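Local coordinates for protein kirola (Actinidia deliciosa, PDB 4IGV) that is a monomeric kiwifruit allergen of the ripening-related, Bet v 1-like family, whose fold probably serves to bind small hydrophobic ligands, though its natural role is not established, at residues 79-87 and 99-107; 23-31 and 42-50. All blocks are in the same frame, centred on the assembly; numbering follows the deposited sequence.

Contact 1: residues 79-87 and 99-107; sequences ETKSVTFKI and FIIIVQVDT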
ATOM      1  N   GLU A  79      -9.347  -5.767 -13.982  1.00 16.11           N
ATOM      2  CA  GLU A  79     -10.507  -6.652 -13.808  1.00 18.53           C
ATOM      3  C   GLU A  79     -10.654  -7.128 -12.387  1.00 17.87           C
ATOM      4  O   GLU A  79     -11.786  -7.214 -11.865  1.00 21.00           O
ATOM      5  CB  GLU A  79     -10.447  -7.823 -14.794  1.00 20.75           C
ATOM      6  CG  GLU A  79     -11.546  -8.793 -14.669  1.00 28.04           C
ATOM      7  CD  GLU A  79     -12.852  -8.212 -15.125  1.00 36.15           C
ATOM      8  OE1 GLU A  79     -12.885  -7.617 -16.253  1.00 42.35           O
ATOM      9  OE2 GLU A  79     -13.834  -8.395 -14.378  1.00 43.52           O
ATOM     10  N   THR A  80      -9.547  -7.449 -11.734  1.00 16.00           N
ATOM     11  CA  THR A  80      -9.560  -7.875 -10.376  1.00 16.65           C
ATOM     12  C   THR A  80      -9.295  -6.738  -9.382  1.00 15.88           C
ATOM     13  O   THR A  80      -9.181  -6.943  -8.166  1.00 17.81           O
ATOM     14  CB  THR A  80      -8.462  -8.923 -10.157  1.00 17.40           C
ATOM     15  OG1 THR A  80      -7.166  -8.379 -10.391  1.00 17.15           O
ATOM     16  CG2 THR A  80      -8.694 -10.176 -11.041  1.00 20.31           C
ATOM     17  N   LYS A  81      -9.208  -5.497  -9.879  1.00 13.66           N
ATOM     18  CA  LYS A  81      -8.949  -4.332  -9.074  1.00 12.78           C
ATOM     19  C   LYS A  81      -7.682  -4.507  -8.214  1.00 12.85           C
ATOM     20  O   LYS A  81      -7.723  -4.382  -6.986  1.00 13.43           O
ATOM     21  CB  LYS A  81     -10.173  -3.925  -8.262  1.00 15.19           C
ATOM     22  CG  LYS A  81     -11.394  -3.648  -9.056  1.00 19.67           C
ATOM     23  CD  LYS A  81     -12.524  -3.200  -8.128  1.00 24.32           C
ATOM     24  CE  LYS A  81     -13.852  -2.995  -8.880  1.00 31.44           C
ATOM     25  NZ  LYS A  81     -14.321  -4.214  -9.597  1.00 34.57           N
ATOM     26  N   SER A  82      -6.588  -4.854  -8.876  1.00 11.95           N
ATOM     27  CA  SER A  82      -5.320  -5.067  -8.213  1.00 11.28           C
ATOM     28  C   SER A  82      -4.249  -4.118  -8.703  1.00 11.06           C
ATOM     29  O   SER A  82      -4.209  -3.769  -9.895  1.00 11.11           O
ATOM     30  CB  SER A  82      -4.884  -6.523  -8.439  1.00 13.45           C
ATOM     31  OG  SER A  82      -3.715  -6.828  -7.717  1.00 16.01           O
ATOM     32  N   VAL A  83      -3.382  -3.725  -7.788  0.70 11.46           N
ATOM     33  CA  VAL A  83      -2.207  -2.909  -8.121  0.70 10.39           C
ATOM     34  C   VAL A  83      -1.058  -3.413  -7.276  0.70 11.45           C
ATOM     35  O   VAL A  83      -1.230  -3.746  -6.094  0.70 11.40           O
ATOM     36  CB  VAL A  83      -2.488  -1.414  -8.018  0.70 11.10           C
ATOM     37  CG1 VAL A  83      -3.019  -1.048  -6.642  0.70 12.25           C
ATOM     38  CG2 VAL A  83      -1.197  -0.581  -8.403  0.70 12.63           C
ATOM     39  N   THR A  84       0.097  -3.584  -7.918  1.00 10.71           N
ATOM     40  CA  THR A  84       1.299  -4.091  -7.290  1.00 12.09           C
ATOM     41  C   THR A  84       2.393  -3.019  -7.282  1.00 11.92           C
ATOM     42  O   THR A  84       2.770  -2.488  -8.328  1.00 12.79           O
ATOM     43  CB  THR A  84       1.847  -5.325  -8.003  1.00 12.56           C
ATOM     44  OG1 THR A  84       0.833  -6.343  -8.026  1.00 14.75           O
ATOM     45  CG2 THR A  84       3.104  -5.867  -7.340  1.00 15.02           C
ATOM     46  N   PHE A  85       2.874  -2.724  -6.077  1.00 12.35           N
ATOM     47  CA  PHE A  85       3.933  -1.744  -5.827  1.00 12.42           C
ATOM     48  C   PHE A  85       5.218  -2.463  -5.436  1.00 12.84           C
ATOM     49  O   PHE A  85       5.219  -3.356  -4.581  1.00 14.19           O
ATOM     50  CB  PHE A  85       3.539  -0.870  -4.671  1.00 12.44           C
ATOM     51  CG  PHE A  85       2.285  -0.066  -4.888  1.00 12.51           C
ATOM     52  CD1 PHE A  85       2.322   1.167  -5.511  1.00 13.72           C
ATOM     53  CD2 PHE A  85       1.080  -0.550  -4.466  1.00 15.22           C
ATOM     54  CE1 PHE A  85       1.115   1.907  -5.720  1.00 15.51           C
ATOM     55  CE2 PHE A  85      -0.124   0.173  -4.656  1.00 16.01           C
ATOM     56  CZ  PHE A  85      -0.094   1.394  -5.289  1.00 15.40           C
ATOM     57  N   LYS A  86       6.308  -2.171  -6.139  1.00 13.16           N
ATOM     58  CA  LYS A  86       7.635  -2.683  -5.795  1.00 13.49           C
ATOM     59  C   LYS A  86       8.417  -1.569  -5.095  1.00 14.19           C
ATOM     60  O   LYS A  86       8.608  -0.528  -5.690  1.00 14.85           O
ATOM     61  CB  LYS A  86       8.403  -3.171  -7.033  1.00 15.11           C
ATOM     62  CG  LYS A  86       9.843  -3.536  -6.741  1.00 18.52           C
ATOM     63  CD  LYS A  86      10.536  -3.987  -8.030  1.00 25.89           C
ATOM     64  CE  LYS A  86      11.988  -4.155  -7.826  1.00 32.29           C
ATOM     65  NZ  LYS A  86      12.537  -4.474  -9.176  1.00 35.97           N
ATOM     66  N   ILE A  87       8.904  -1.804  -3.894  1.00 14.63           N
ATOM     67  CA  ILE A  87       9.719  -0.826  -3.188  1.00 15.87           C
ATOM     68  C   ILE A  87      11.129  -0.905  -3.700  1.00 17.41           C
ATOM     69  O   ILE A  87      11.723  -1.987  -3.717  1.00 20.31           O
ATOM     70  CB  ILE A  87       9.676  -1.013  -1.640  1.00 17.17           C
ATOM     71  CG1 ILE A  87       8.227  -1.048  -1.140  1.00 19.01           C
ATOM     72  CG2 ILE A  87      10.561   0.100  -0.963  1.00 20.77           C
ATOM     73  CD1 ILE A  87       8.051  -1.396   0.348  1.00 24.17           C
ATOM     74  N   PHE A  99      10.850  -6.154  -1.670  1.00 17.18           N
ATOM     75  CA  PHE A  99       9.574  -5.953  -1.016  1.00 16.13           C
ATOM     76  C   PHE A  99       8.542  -5.509  -2.035  1.00 16.53           C
ATOM     77  O   PHE A  99       8.730  -4.505  -2.703  1.00 17.21           O
ATOM     78  CB  PHE A  99       9.697  -4.922   0.110  1.00 16.46           C
ATOM     79  CG  PHE A  99       8.737  -5.145   1.266  1.00 15.65           C
ATOM     80  CD1 PHE A  99       9.182  -5.520   2.469  1.00 16.88           C
ATOM     81  CD2 PHE A  99       7.350  -5.005   1.106  1.00 17.04           C
ATOM     82  CE1 PHE A  99       8.315  -5.741   3.520  1.00 17.48           C
ATOM     83  CE2 PHE A  99       6.511  -5.242   2.161  1.00 16.97           C
ATOM     84  CZ  PHE A  99       6.996  -5.590   3.335  1.00 15.90           C
ATOM     85  N   ILE A 100       7.468  -6.286  -2.134  1.00 16.34           N
ATOM     86  CA  ILE A 100       6.355  -6.020  -3.035  1.00 16.49           C
ATOM     87  C   ILE A 100       5.074  -5.978  -2.206  1.00 14.74           C
ATOM     88  O   ILE A 100       4.890  -6.760  -1.290  1.00 14.59           O
ATOM     89  CB  ILE A 100       6.194  -7.157  -4.067  1.00 18.57           C
ATOM     90  CG1 ILE A 100       7.501  -7.347  -4.863  1.00 24.90           C
ATOM     91  CG2 ILE A 100       5.060  -6.856  -4.948  1.00 24.72           C
ATOM     92  CD1 ILE A 100       7.930  -6.253  -5.431  1.00 25.84           C
ATOM     93  N   ILE A 101       4.216  -5.011  -2.505  1.00 14.15           N
ATOM     94  CA  ILE A 101       2.932  -4.869  -1.846  1.00 13.33           C
ATOM     95  C   ILE A 101       1.851  -4.900  -2.910  1.00 13.10           C
ATOM     96  O   ILE A 101       1.869  -4.144  -3.856  1.00 13.70           O
ATOM     97  CB  ILE A 101       2.822  -3.530  -1.092  1.00 14.04           C
ATOM     98  CG1 ILE A 101       3.876  -3.499   0.029  1.00 15.53           C
ATOM     99  CG2 ILE A 101       1.388  -3.322  -0.490  1.00 14.41           C
ATOM    100  CD1 ILE A 101       3.911  -2.164   0.806  1.00 17.95           C
ATOM    101  N   ILE A 102       0.926  -5.820  -2.762  1.00 12.56           N
ATOM    102  CA  ILE A 102      -0.226  -5.959  -3.666  1.00 13.26           C
ATOM    103  C   ILE A 102      -1.465  -5.553  -2.930  1.00 13.53           C
ATOM    104  O   ILE A 102      -1.725  -6.036  -1.807  1.00 14.11           O
ATOM    105  CB  ILE A 102      -0.389  -7.402  -4.166  1.00 13.63           C
ATOM    106  CG1 ILE A 102       0.896  -7.971  -4.717  1.00 16.73           C
ATOM    107  CG2 ILE A 102      -1.490  -7.454  -5.214  1.00 15.56           C
ATOM    108  CD1 ILE A 102       0.779  -9.504  -4.979  1.00 19.38           C
ATOM    109  N   VAL A 103      -2.221  -4.643  -3.516  0.50 12.30           N
ATOM    110  CA  VAL A 103      -3.531  -4.218  -2.987  0.50 12.25           C
ATOM    111  C   VAL A 103      -4.570  -4.727  -3.984  0.50 12.20           C
ATOM    112  O   VAL A 103      -4.485  -4.464  -5.159  0.50 12.33           O
ATOM    113  CB  VAL A 103      -3.678  -2.673  -2.889  0.50 12.73           C
ATOM    114  CG1 VAL A 103      -4.950  -2.347  -2.073  0.50 11.73           C
ATOM    115  CG2 VAL A 103      -2.465  -2.018  -2.276  0.50 15.64           C
ATOM    116  N   GLN A 104      -5.540  -5.489  -3.507  1.00 12.34           N
ATOM    117  CA  GLN A 104      -6.571  -6.030  -4.381  1.00 12.86           C
ATOM    118  C   GLN A 104      -7.941  -5.862  -3.751  1.00 14.09           C
ATOM    119  O   GLN A 104      -8.138  -6.246  -2.600  1.00 14.96           O
ATOM    120  CB  GLN A 104      -6.284  -7.532  -4.640  1.00 15.31           C
ATOM    121  CG  GLN A 104      -7.156  -8.103  -5.682  1.00 17.12           C
ATOM    122  CD  GLN A 104      -8.397  -8.753  -5.141  1.00 22.25           C
ATOM    123  OE1 GLN A 104      -8.348  -9.460  -4.112  1.00 24.68           O
ATOM    124  NE2 GLN A 104      -9.526  -8.548  -5.825  1.00 20.39           N
ATOM    125  N   VAL A 105      -8.864  -5.300  -4.490  1.00 13.21           N
ATOM    126  CA  VAL A 105     -10.183  -4.900  -3.983  1.00 13.35           C
ATOM    127  C   VAL A 105     -11.255  -5.791  -4.598  1.00 15.57           C
ATOM    128  O   VAL A 105     -11.343  -5.924  -5.809  1.00 17.02           O
ATOM    129  CB  VAL A 105     -10.483  -3.411  -4.310  1.00 14.04           C
ATOM    130  CG1 VAL A 105     -11.834  -3.012  -3.623  1.00 16.55           C
ATOM    131  CG2 VAL A 105      -9.317  -2.532  -3.828  1.00 14.66           C
ATOM    132  N   ASP A 106     -12.059  -6.428  -3.754  1.00 17.45           N
ATOM    133  CA  ASP A 106     -13.187  -7.194  -4.203  1.00 21.72           C
ATOM    134  C   ASP A 106     -14.425  -6.359  -4.103  1.00 25.38           C
ATOM    135  O   ASP A 106     -14.780  -5.914  -3.002  1.00 24.26           O
ATOM    136  CB  ASP A 106     -13.381  -8.388  -3.313  1.00 23.90           C
ATOM    137  CG  ASP A 106     -12.382  -9.442  -3.537  1.00 27.98           C
ATOM    138  OD1 ASP A 106     -11.862  -9.585  -4.677  1.00 36.55           O
ATOM    139  OD2 ASP A 106     -12.138 -10.201  -2.556  1.00 36.27           O
ATOM    140  N   THR A 107     -15.072  -6.134  -5.237  1.00 30.62           N
ATOM    141  CA  THR A 107     -16.348  -5.478  -5.282  1.00 36.58           C
ATOM    142  C   THR A 107     -17.232  -6.428  -6.039  1.00 41.41           C
ATOM    143  O   THR A 107     -17.379  -6.279  -7.242  1.00 44.78           O
ATOM    144  CB  THR A 107     -16.242  -4.156  -6.060  1.00 37.05           C
ATOM    145  OG1 THR A 107     -15.923  -4.420  -7.446  1.00 39.79           O
ATOM    146  CG2 THR A 107     -15.180  -3.287  -5.479  1.00 38.03           C
TER
HETATM  147  O   HOH W   1     -13.145  -6.631  -7.697  1.00 28.93           O
HETATM  148  O   HOH W   2      11.854  -4.675  -4.027  1.00 19.33           O

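Contact 2: residues 23-31 and 42-50; sequences IFRYRLYLI and VDLLEGNWG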
ATOM      1  N   ILE A  23      -8.651   5.209  -5.639  1.00 12.53           N
ATOM      2  CA  ILE A  23      -7.610   5.855  -4.839  1.00 12.58           C
ATOM      3  C   ILE A  23      -6.270   5.189  -5.068  1.00 13.06           C
ATOM      4  O   ILE A  23      -5.262   5.834  -5.332  1.00 14.06           O
ATOM      5  CB  ILE A  23      -7.973   5.913  -3.338  1.00 13.89           C
ATOM      6  CG1 ILE A  23      -9.208   6.785  -3.179  1.00 14.19           C
ATOM      7  CG2 ILE A  23      -6.737   6.353  -2.487  1.00 13.58           C
ATOM      8  CD1 ILE A  23      -9.887   6.602  -1.785  1.00 15.57           C
ATOM      9  N   PHE A  24      -6.197   3.877  -4.920  1.00 12.49           N
ATOM     10  CA  PHE A  24      -4.920   3.186  -5.017  1.00 12.92           C
ATOM     11  C   PHE A  24      -4.320   3.127  -6.398  1.00 12.76           C
ATOM     12  O   PHE A  24      -3.101   3.071  -6.540  1.00 14.69           O
ATOM     13  CB  PHE A  24      -5.006   1.808  -4.357  1.00 13.43           C
ATOM     14  CG  PHE A  24      -4.812   1.920  -2.853  1.00 15.90           C
ATOM     15  CD1 PHE A  24      -5.823   2.211  -2.024  1.00 18.80           C
ATOM     16  CD2 PHE A  24      -3.529   1.934  -2.335  1.00 20.68           C
ATOM     17  CE1 PHE A  24      -5.587   2.387  -0.675  1.00 17.87           C
ATOM     18  CE2 PHE A  24      -3.314   2.101  -0.964  1.00 22.08           C
ATOM     19  CZ  PHE A  24      -4.367   2.324  -0.164  1.00 19.11           C
ATOM     20  N   ARG A  25      -5.164   3.152  -7.419  1.00 12.13           N
ATOM     21  CA  ARG A  25      -4.690   3.176  -8.778  1.00 12.73           C
ATOM     22  C   ARG A  25      -4.445   4.604  -9.263  1.00 12.88           C
ATOM     23  O   ARG A  25      -3.315   4.904  -9.638  1.00 14.52           O
ATOM     24  CB  ARG A  25      -5.639   2.453  -9.744  1.00 12.18           C
ATOM     25  CG  ARG A  25      -5.103   2.450 -11.154  1.00 12.94           C
ATOM     26  CD  ARG A  25      -5.935   1.702 -12.163  1.00 11.55           C
ATOM     27  NE  ARG A  25      -5.334   1.845 -13.486  1.00 12.34           N
ATOM     28  CZ  ARG A  25      -5.902   1.475 -14.614  1.00 13.24           C
ATOM     29  NH1 ARG A  25      -7.039   0.832 -14.592  1.00 14.17           N
ATOM     30  NH2 ARG A  25      -5.264   1.624 -15.760  1.00 16.53           N
ATOM     31  N   TYR A  26      -5.470   5.449  -9.300  1.00 11.93           N
ATOM     32  CA  TYR A  26      -5.370   6.713  -9.970  1.00 11.96           C
ATOM     33  C   TYR A  26      -5.181   7.944  -9.092  1.00 13.01           C
ATOM     34  O   TYR A  26      -4.729   8.989  -9.603  1.00 14.89           O
ATOM     35  CB  TYR A  26      -6.633   6.919 -10.772  1.00 13.03           C
ATOM     36  CG  TYR A  26      -6.716   6.167 -12.063  1.00 13.24           C
ATOM     37  CD1 TYR A  26      -7.700   5.243 -12.257  1.00 13.15           C
ATOM     38  CD2 TYR A  26      -5.878   6.486 -13.101  1.00 13.55           C
ATOM     39  CE1 TYR A  26      -7.831   4.569 -13.488  1.00 13.42           C
ATOM     40  CE2 TYR A  26      -5.985   5.819 -14.324  1.00 15.34           C
ATOM     41  CZ  TYR A  26      -6.989   4.888 -14.465  1.00 14.16           C
ATOM     42  OH  TYR A  26      -7.106   4.295 -15.738  1.00 18.92           O
ATOM     43  N   ARG A  27      -5.540   7.890  -7.826  1.00 12.48           N
ATOM     44  CA  ARG A  27      -5.517   9.112  -7.004  1.00 13.54           C
ATOM     45  C   ARG A  27      -4.867   8.841  -5.652  1.00 12.60           C
ATOM     46  O   ARG A  27      -5.370   9.239  -4.598  1.00 13.14           O
ATOM     47  CB  ARG A  27      -6.921   9.693  -6.850  1.00 13.40           C
ATOM     48  CG  ARG A  27      -7.636  10.003  -8.165  1.00 15.13           C
ATOM     49  CD  ARG A  27      -8.868  10.835  -8.065  1.00 16.11           C
ATOM     50  NE  ARG A  27      -8.543  12.188  -7.594  1.00 17.55           N
ATOM     51  CZ  ARG A  27      -9.371  13.028  -6.984  1.00 21.18           C
ATOM     52  NH1 ARG A  27     -10.606  12.659  -6.788  1.00 18.48           N
ATOM     53  NH2 ARG A  27      -8.956  14.236  -6.575  1.00 25.20           N
ATOM     54  N   LEU A  28      -3.665   8.281  -5.701  1.00 12.90           N
ATOM     55  CA  LEU A  28      -3.017   7.801  -4.505  1.00 13.09           C
ATOM     56  C   LEU A  28      -2.671   8.940  -3.555  1.00 13.23           C
ATOM     57  O   LEU A  28      -2.639   8.770  -2.328  1.00 15.10           O
ATOM     58  CB  LEU A  28      -1.791   6.930  -4.865  1.00 15.71           C
ATOM     59  CG  LEU A  28      -1.182   6.073  -3.746  1.00 20.25           C
ATOM     60  CD1 LEU A  28      -2.165   5.075  -3.112  1.00 23.34           C
ATOM     61  CD2 LEU A  28       0.045   5.363  -4.293  1.00 22.46           C
ATOM     62  N   TYR A  29      -2.444  10.121  -4.106  1.00 12.56           N
ATOM     63  CA  TYR A  29      -2.202  11.317  -3.335  1.00 13.65           C
ATOM     64  C   TYR A  29      -3.311  11.639  -2.326  1.00 14.55           C
ATOM     65  O   TYR A  29      -3.067  12.322  -1.330  1.00 16.28           O
ATOM     66  CB  TYR A  29      -1.942  12.530  -4.210  1.00 14.64           C
ATOM     67  CG  TYR A  29      -3.016  12.787  -5.248  1.00 15.41           C
ATOM     68  CD1 TYR A  29      -4.161  13.480  -4.904  1.00 15.68           C
ATOM     69  CD2 TYR A  29      -2.916  12.332  -6.548  1.00 14.75           C
ATOM     70  CE1 TYR A  29      -5.146  13.717  -5.836  1.00 16.35           C
ATOM     71  CE2 TYR A  29      -3.889  12.565  -7.478  1.00 14.98           C
ATOM     72  CZ  TYR A  29      -5.022  13.254  -7.117  1.00 16.24           C
ATOM     73  OH  TYR A  29      -5.991  13.490  -8.089  1.00 19.37           O
ATOM     74  N   LEU A  30      -4.531  11.147  -2.565  1.00 13.66           N
ATOM     75  CA  LEU A  30      -5.615  11.422  -1.599  1.00 14.29           C
ATOM     76  C   LEU A  30      -5.338  10.808  -0.219  1.00 15.73           C
ATOM     77  O   LEU A  30      -5.945  11.234   0.756  1.00 15.68           O
ATOM     78  CB  LEU A  30      -6.945  10.889  -2.131  1.00 14.87           C
ATOM     79  CG  LEU A  30      -7.492  11.621  -3.314  1.00 15.69           C
ATOM     80  CD1 LEU A  30      -8.743  10.943  -3.823  1.00 16.80           C
ATOM     81  CD2 LEU A  30      -7.792  13.114  -3.020  1.00 18.54           C
ATOM     82  N   ILE A  31      -4.457   9.808  -0.117  0.50 13.69           N
ATOM     83  CA  ILE A  31      -4.239   9.163   1.186  0.50 13.52           C
ATOM     84  C   ILE A  31      -3.478  10.059   2.151  0.50 14.11           C
ATOM     85  O   ILE A  31      -3.521   9.826   3.364  0.50 13.29           O
ATOM     86  CB  ILE A  31      -3.599   7.747   1.121  0.50 13.71           C
ATOM     87  CG1 ILE A  31      -2.128   7.800   0.657  0.50 11.70           C
ATOM     88  CG2 ILE A  31      -4.538   6.761   0.337  0.50 13.37           C
ATOM     89  CD1 ILE A  31      -1.381   6.456   0.698  0.50 14.21           C
ATOM     90  N   VAL A  42       2.589  11.855  -1.012  1.00 14.94           N
ATOM     91  CA  VAL A  42       2.641  10.897  -2.112  1.00 14.32           C
ATOM     92  C   VAL A  42       2.905  11.712  -3.352  1.00 16.04           C
ATOM     93  O   VAL A  42       2.019  12.452  -3.845  1.00 16.59           O
ATOM     94  CB  VAL A  42       1.307  10.229  -2.246  1.00 15.01           C
ATOM     95  CG1 VAL A  42       1.357   9.225  -3.354  1.00 16.24           C
ATOM     96  CG2 VAL A  42       0.872   9.503  -0.930  1.00 15.81           C
ATOM     97  N   ASP A  43       4.113  11.531  -3.886  1.00 14.38           N
ATOM     98  CA  ASP A  43       4.609  12.378  -4.973  1.00 15.07           C
ATOM     99  C   ASP A  43       4.974  11.554  -6.180  1.00 14.10           C
ATOM    100  O   ASP A  43       5.903  10.722  -6.125  1.00 16.01           O
ATOM    101  CB  ASP A  43       5.835  13.164  -4.546  1.00 15.74           C
ATOM    102  CG  ASP A  43       5.559  14.014  -3.329  1.00 19.09           C
ATOM    103  OD1 ASP A  43       4.598  14.820  -3.395  1.00 20.99           O
ATOM    104  OD2 ASP A  43       6.180  13.758  -2.271  1.00 23.78           O
ATOM    105  N   LEU A  44       4.262  11.768  -7.280  1.00 12.83           N
ATOM    106  CA  LEU A  44       4.595  11.117  -8.524  1.00 12.27           C
ATOM    107  C   LEU A  44       5.928  11.685  -8.995  1.00 13.10           C
ATOM    108  O   LEU A  44       6.119  12.892  -9.051  1.00 13.85           O
ATOM    109  CB  LEU A  44       3.477  11.401  -9.546  1.00 12.47           C
ATOM    110  CG  LEU A  44       3.634  10.751 -10.925  1.00 14.10           C
ATOM    111  CD1 LEU A  44       3.494   9.234 -10.851  1.00 16.16           C
ATOM    112  CD2 LEU A  44       2.556  11.311 -11.788  1.00 14.19           C
ATOM    113  N   LEU A  45       6.834  10.794  -9.364  1.00 13.35           N
ATOM    114  CA  LEU A  45       8.126  11.165  -9.876  1.00 14.17           C
ATOM    115  C   LEU A  45       8.278  10.921 -11.355  1.00 14.16           C
ATOM    116  O   LEU A  45       8.941  11.695 -12.006  1.00 15.03           O
ATOM    117  CB  LEU A  45       9.193  10.380  -9.133  1.00 13.51           C
ATOM    118  CG  LEU A  45       9.340  10.621  -7.653  1.00 14.98           C
ATOM    119  CD1 LEU A  45      10.570   9.845  -7.128  1.00 17.63           C
ATOM    120  CD2 LEU A  45       9.460  12.074  -7.300  1.00 15.75           C
ATOM    121  N   GLU A  46       7.697   9.846 -11.900  1.00 14.85           N
ATOM    122  CA  GLU A  46       7.765   9.522 -13.317  1.00 16.00           C
ATOM    123  C   GLU A  46       6.505   8.820 -13.751  1.00 15.69           C
ATOM    124  O   GLU A  46       5.875   8.099 -12.953  1.00 15.80           O
ATOM    125  CB  GLU A  46       8.967   8.646 -13.627  1.00 17.72           C
ATOM    126  CG  GLU A  46      10.259   9.188 -13.241  1.00 19.39           C
ATOM    127  CD  GLU A  46      10.585  10.547 -13.935  1.00 23.43           C
ATOM    128  OE1 GLU A  46       9.993  11.064 -14.967  1.00 22.38           O
ATOM    129  OE2 GLU A  46      11.466  11.240 -13.336  1.00 30.60           O
ATOM    130  N   GLY A  47       6.143   9.024 -15.012  1.00 16.85           N
ATOM    131  CA  GLY A  47       4.971   8.343 -15.550  1.00 17.43           C
ATOM    132  C   GLY A  47       3.714   9.138 -15.288  1.00 18.51           C
ATOM    133  O   GLY A  47       3.735  10.347 -15.096  1.00 20.46           O
ATOM    134  N   ASN A  48       2.612   8.428 -15.208  1.00 20.20           N
ATOM    135  CA  ASN A  48       1.310   9.007 -14.948  1.00 21.21           C
ATOM    136  C   ASN A  48       0.645   8.206 -13.878  1.00 18.27           C
ATOM    137  O   ASN A  48       0.827   6.982 -13.829  1.00 18.33           O
ATOM    138  CB  ASN A  48       0.445   8.887 -16.213  1.00 24.14           C
ATOM    139  CG  ASN A  48       0.911   9.813 -17.352  1.00 29.31           C
ATOM    140  OD1 ASN A  48       1.199  10.997 -17.077  1.00 37.56           O
ATOM    141  ND2 ASN A  48       0.989   9.309 -18.604  1.00 35.05           N
ATOM    142  N   TRP A  49      -0.162   8.858 -13.070  1.00 17.62           N
ATOM    143  CA  TRP A  49      -0.898   8.195 -12.027  1.00 16.40           C
ATOM    144  C   TRP A  49      -1.702   7.054 -12.692  1.00 16.68           C
ATOM    145  O   TRP A  49      -2.364   7.247 -13.719  1.00 20.24           O
ATOM    146  CB  TRP A  49      -1.860   9.122 -11.319  1.00 16.33           C
ATOM    147  CG  TRP A  49      -1.285  10.349 -10.644  1.00 14.56           C
ATOM    148  CD1 TRP A  49      -1.371  11.601 -11.093  1.00 17.59           C
ATOM    149  CD2 TRP A  49      -0.577  10.407  -9.397  1.00 15.27           C
ATOM    150  NE1 TRP A  49      -0.765  12.460 -10.218  1.00 16.89           N
ATOM    151  CE2 TRP A  49      -0.291  11.757  -9.159  1.00 14.42           C
ATOM    152  CE3 TRP A  49      -0.191   9.458  -8.448  1.00 16.31           C
ATOM    153  CZ2 TRP A  49       0.384  12.183  -8.035  1.00 14.64           C
ATOM    154  CZ3 TRP A  49       0.490   9.923  -7.296  1.00 15.42           C
ATOM    155  CH2 TRP A  49       0.743  11.237  -7.132  1.00 15.07           C
ATOM    156  N   GLY A  50      -1.683   5.923 -12.075  1.00 15.20           N
ATOM    157  CA  GLY A  50      -2.536   4.812 -12.501  1.00 15.19           C
ATOM    158  C   GLY A  50      -2.024   3.969 -13.655  1.00 14.16           C
ATOM    159  O   GLY A  50      -2.766   3.155 -14.192  1.00 15.06           O
TER

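Contact 1: residues 79-87 and 99-107
Gln104 reaches across to the turn at Thr80 before strand 82-87 begins. Its CB lies near the hydroxymethyl group of Ser82, and CG, anti to the backbone N (chi1 -171°), packs 3.9 Å from Ser82 CB and already close to Thr80 O. The chain then bends at chi2 (-94°), which carries CD past that oxygen, and NE2 gives one hydrogen to Thr80 O at 2.9 Å, nearly straight and in both the amide and the carbonyl plane. Its other hydrogen goes to Asp106 OD1, met from above the carboxylate plane, so two bonds fix the rotation of the amide. Beyond this clamp the strands run antiparallel as the hairpin 82-88/96-107 of the curved Bet v 1 sheet, with strand 65-77 on one flank and strand 112-122 on the other. Val83 pairs with Val103, and Phe85 with Ile101, through reciprocal backbone bonds; Phe85 N to Ile101 O is 2.8 Å. On the face of Ser82, Thr84 and Lys86, the methyl Thr84 CG2 presses on Ile100 CG2 at 3.2 Å, tighter than usual carbon contact, while Ile100 CD1 rests 3.5 Å from Lys86 CB. On the other face the edge of the Phe85 ring lies near Ile101 O, 3.7 Å from CD2. At the far end of the pairing, Ile87 CD1 lies alongside Phe99, 3.8 Å from CD2. A water accepts from Phe99 N and donates to Ile87 O.

Contact 2: residues 23-31 and 42-50
Arg25, at the end of helix 17-25, reaches Gly50 with an extended chain, CG anti to the backbone N (chi1 -178°). NE donates to Gly50 O at 3.0 Å, in the guanidinium plane and on a lone pair of the carbonyl; NH2 adds a weak bond to the same oxygen, so one carbonyl meets a forked edge. Tyr26 folds back over this arm: its OH sits 3.2 Å above the guanidinium plane of Arg25, while CD2 of its ring lies 3.8 Å from Gly50 CA. The Tyr26 carbonyl O touches Trp49 CB. Arg27 opens a type I turn that ends at Leu30, and its NE donates to Tyr29 OH, which lies in the guanidinium plane, tethering the far end of that ring. Leu28 is buried, its CG 4.1 Å from Val42 CG1, and both residues also pack on Ile56 and Phe58 of strand 55-62. Tyr29 carries its CG between the backbone N and the carbonyl carbon (chi1 54°), which sets the ring against the indole of Trp49. Its edge points at the indole face in a T-shaped stack, planes at 65°, with CD2 3.6 Å from Trp49 CZ2; Leu44 CB sits over the opposite face, toward its rim. Ile31 lies beside Val42, the details of its side chain doubtful. The turn joining helices 17-25 and 30-34 is thus pinned to edge strand 39-46 and the loop after it; these two short helices form the V that, in the Bet v 1 fold, supports the long C-terminal helix, here 131-145.

How the contacts relate
Both contacts reach the same antiparallel sheet but at different places. Contact 1 joins two neighbouring strands inside it, with a regular ladder of backbone bonds; contact 2 joins the turn between the short helices to the outermost strand 39-46 and its following loop, relying on an arginine, aromatic rings and aliphatic packing. Each is only partly buried; the centre of contact 1 is about 8 Å from the centre of the chain, that of contact 2 about 11 Å. They meet in the interior, where the Phe85 ring touches the carbonyl O of Phe24 and the side chain of Leu28. The inward face of the hairpin thus packs directly on the segment that contact 2 fastens to the sheet edge.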